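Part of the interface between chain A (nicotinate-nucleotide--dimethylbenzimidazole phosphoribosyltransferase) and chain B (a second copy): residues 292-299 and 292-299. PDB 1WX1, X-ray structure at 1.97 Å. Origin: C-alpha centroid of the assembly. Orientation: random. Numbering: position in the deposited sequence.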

# COMPACT_ATOMS: atom_id res chain seq x y z
N LEU A 292 -2.98 6.60 -15.79
CA LEU A 292 -3.21 5.94 -14.51
C LEU A 292 -2.24 6.39 -13.42
O LEU A 292 -1.06 6.62 -13.68
CB LEU A 292 -3.11 4.43 -14.68
CG LEU A 292 -4.06 3.80 -15.70
CD1 LEU A 292 -3.71 2.33 -15.91
CD2 LEU A 292 -5.49 3.95 -15.20
N ARG A 293 -2.76 6.49 -12.20
CA ARG A 293 -1.95 6.88 -11.05
C ARG A 293 -1.59 5.63 -10.26
O ARG A 293 -2.47 4.85 -9.89
CB ARG A 293 -2.72 7.84 -10.14
CG ARG A 293 -1.98 8.24 -8.88
CD ARG A 293 -2.86 9.10 -7.99
NE ARG A 293 -2.17 9.59 -6.80
CZ ARG A 293 -1.62 8.81 -5.87
NH1 ARG A 293 -1.67 7.49 -5.98
NH2 ARG A 293 -1.02 9.36 -4.81
N PRO A 294 -0.30 5.41 -9.99
CA PRO A 294 0.19 4.25 -9.24
C PRO A 294 -0.28 4.30 -7.78
O PRO A 294 -0.18 5.34 -7.13
CB PRO A 294 1.71 4.37 -9.34
CG PRO A 294 1.93 5.27 -10.54
CD PRO A 294 0.82 6.26 -10.44
N LEU A 295 -0.77 3.17 -7.28
CA LEU A 295 -1.23 3.11 -5.90
C LEU A 295 -0.08 3.05 -4.91
O LEU A 295 -0.12 3.67 -3.85
CB LEU A 295 -2.13 1.89 -5.69
CG LEU A 295 -3.53 1.99 -6.28
CD1 LEU A 295 -4.23 0.65 -6.19
CD2 LEU A 295 -4.30 3.06 -5.54
N LEU A 296 0.95 2.29 -5.27
CA LEU A 296 2.13 2.12 -4.42
C LEU A 296 3.40 2.62 -5.09
O LEU A 296 3.51 2.62 -6.32
CB LEU A 296 2.33 0.64 -4.08
CG LEU A 296 1.21 -0.08 -3.33
CD1 LEU A 296 1.46 -1.59 -3.36
CD2 LEU A 296 1.15 0.44 -1.90
N ASP A 297 4.36 3.04 -4.28
CA ASP A 297 5.66 3.49 -4.77
C ASP A 297 6.66 3.03 -3.72
O ASP A 297 6.98 3.77 -2.78
CB ASP A 297 5.72 5.00 -4.91
CG ASP A 297 6.95 5.46 -5.67
OD1 ASP A 297 7.95 4.72 -5.66
OD2 ASP A 297 6.92 6.55 -6.27
N LEU A 298 7.14 1.80 -3.86
CA LEU A 298 8.08 1.23 -2.90
C LEU A 298 9.45 0.95 -3.50
O LEU A 298 10.24 0.20 -2.92
CB LEU A 298 7.49 -0.06 -2.33
CG LEU A 298 6.15 0.09 -1.60
CD1 LEU A 298 5.52 -1.28 -1.38
CD2 LEU A 298 6.36 0.81 -0.27
N ASP A 299 9.73 1.56 -4.65
CA ASP A 299 11.00 1.39 -5.34
C ASP A 299 11.27 -0.07 -5.69
O ASP A 299 12.41 -0.54 -5.65
CB ASP A 299 12.14 1.95 -4.47
CG ASP A 299 13.48 1.94 -5.18
OD1 ASP A 299 13.53 2.26 -6.39
OD2 ASP A 299 14.50 1.61 -4.53
N LEU B 292 11.54 7.90 9.87
CA LEU B 292 10.72 6.85 9.26
C LEU B 292 10.21 7.23 7.88
O LEU B 292 9.88 8.39 7.63
CB LEU B 292 9.53 6.53 10.17
CG LEU B 292 9.83 5.98 11.56
CD1 LEU B 292 8.55 5.91 12.37
CD2 LEU B 292 10.47 4.60 11.44
N ARG B 293 10.15 6.24 6.99
CA ARG B 293 9.65 6.46 5.64
C ARG B 293 8.24 5.87 5.57
O ARG B 293 8.03 4.70 5.89
CB ARG B 293 10.56 5.76 4.63
CG ARG B 293 10.03 5.76 3.20
CD ARG B 293 10.94 4.93 2.30
NE ARG B 293 10.31 4.62 1.02
CZ ARG B 293 10.08 5.52 0.06
NH1 ARG B 293 10.43 6.79 0.24
NH2 ARG B 293 9.51 5.14 -1.08
N PRO B 294 7.25 6.67 5.14
CA PRO B 294 5.87 6.19 5.03
C PRO B 294 5.72 5.08 3.99
O PRO B 294 6.26 5.18 2.89
CB PRO B 294 5.10 7.45 4.64
CG PRO B 294 6.11 8.20 3.82
CD PRO B 294 7.36 8.06 4.66
N LEU B 295 4.98 4.04 4.34
CA LEU B 295 4.76 2.92 3.44
C LEU B 295 3.79 3.30 2.33
O LEU B 295 3.94 2.88 1.18
CB LEU B 295 4.22 1.72 4.21
CG LEU B 295 5.23 0.93 5.05
CD1 LEU B 295 4.50 -0.06 5.95
CD2 LEU B 295 6.18 0.19 4.12
N LEU B 296 2.79 4.10 2.69
CA LEU B 296 1.78 4.53 1.73
C LEU B 296 1.73 6.04 1.61
O LEU B 296 2.09 6.76 2.54
CB LEU B 296 0.40 4.03 2.16
CG LEU B 296 0.19 2.53 2.33
CD1 LEU B 296 -1.15 2.27 3.02
CD2 LEU B 296 0.24 1.87 0.96
N ASP B 297 1.27 6.51 0.46
CA ASP B 297 1.12 7.94 0.20
C ASP B 297 -0.11 8.04 -0.69
O ASP B 297 0.00 8.09 -1.92
CB ASP B 297 2.33 8.51 -0.51
CG ASP B 297 2.32 10.03 -0.56
OD1 ASP B 297 1.23 10.62 -0.40
OD2 ASP B 297 3.40 10.62 -0.76
N LEU B 298 -1.28 8.06 -0.07
CA LEU B 298 -2.53 8.10 -0.81
C LEU B 298 -3.32 9.38 -0.62
O LEU B 298 -4.51 9.44 -0.95
CB LEU B 298 -3.38 6.89 -0.40
CG LEU B 298 -2.70 5.54 -0.69
CD1 LEU B 298 -3.43 4.42 0.04
CD2 LEU B 298 -2.68 5.30 -2.20
N ASP B 299 -2.66 10.40 -0.09
CA ASP B 299 -3.30 11.69 0.15
C ASP B 299 -4.47 11.56 1.12
O ASP B 299 -5.50 12.21 0.97
CB ASP B 299 -3.78 12.29 -1.18
CG ASP B 299 -4.32 13.70 -1.02
OD1 ASP B 299 -3.75 14.46 -0.20
OD2 ASP B 299 -5.29 14.06 -1.73
O HOH W 1 1.22 4.94 -1.86
O HOH W 2 3.86 3.55 -1.47

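The contact joins the same stretch in two copies of the protein; residues 293 and 295 to 298 of each chain take part. It centres on a leucine meeting its own counterpart. A:Leu296 CD2 lies 3.3 Å from B:Leu296 CD2. This is a short distance for two methyl carbons, so the pair is packed tightly. The CA atoms of A:Leu296 and B:Leu296 are 6.6 Å apart. In both A:Leu296 and B:Leu296 the CA-to-CB bond runs sideways to the partner stretch, but the end of the side chain comes nearer. Both copies have the same rotamer, chi1 m and chi2 t.

The two stretches run in roughly opposite directions, 160° apart end to end. Across the contact, A:Leu295 lies against B:Leu298, and A:Leu298 against B:Leu295. A:Leu295 CD2 is 4.3 Å from B:Leu298 CD2, and A:Leu298 CD2 is 4.4 Å from B:Leu295 CD2. These are ordinary apolar contacts, looser than the central one. The methyls of A:Leu298 and B:Leu298 also approach the partner backbone. B:Leu298 CD2 is 3.5 Å from A:Leu295 O, and A:Leu298 CD2 is 3.5 Å from B:Leu295 O. All six of these leucines are buried in the assembly.

No direct backbone-to-backbone hydrogen bond joins the stretches. Two waters make the link instead. Water 1 donates from its O to A:Leu295 O at 2.7 Å and accepts from B:Asp297 N at 2.8 Å. Water 2 repeats the bridge with the chains exchanged: its O donates to B:Leu295 O at 2.7 Å and accepts from A:Asp297 N at 2.9 Å. Each water thus satisfies a carbonyl of one chain and an amide of the other.

A:Arg293 and B:Arg293 form the polar edge. The CA-to-CB bond of each points toward the other stretch, and chi1, chi2 and chi3 are all t, so the side chain is extended and reaches the partner backbone. A:Arg293 NH2 donates a weak hydrogen bond to B:Asp297 O at 3.3 Å, with an N-H...O angle of 157°. The acceptor lies at the edge of the guanidinium, near its plane, where the N-H groups point. In the reciprocal pair, B:Arg293 NH2 is also 3.3 Å from A:Asp297 O, again at the guanidinium edge; whether this is a hydrogen bond remains open. The two arginines differ in chi4, which is -60° in A:Arg293 and 70° in B:Arg293. B:Arg293 also touches a crystal neighbour.

In both pairs the atom of A:Asp297 or B:Asp297 nearest the arginine is the main-chain O, not a carboxylate oxygen. Together the two stretches bury 366 Å².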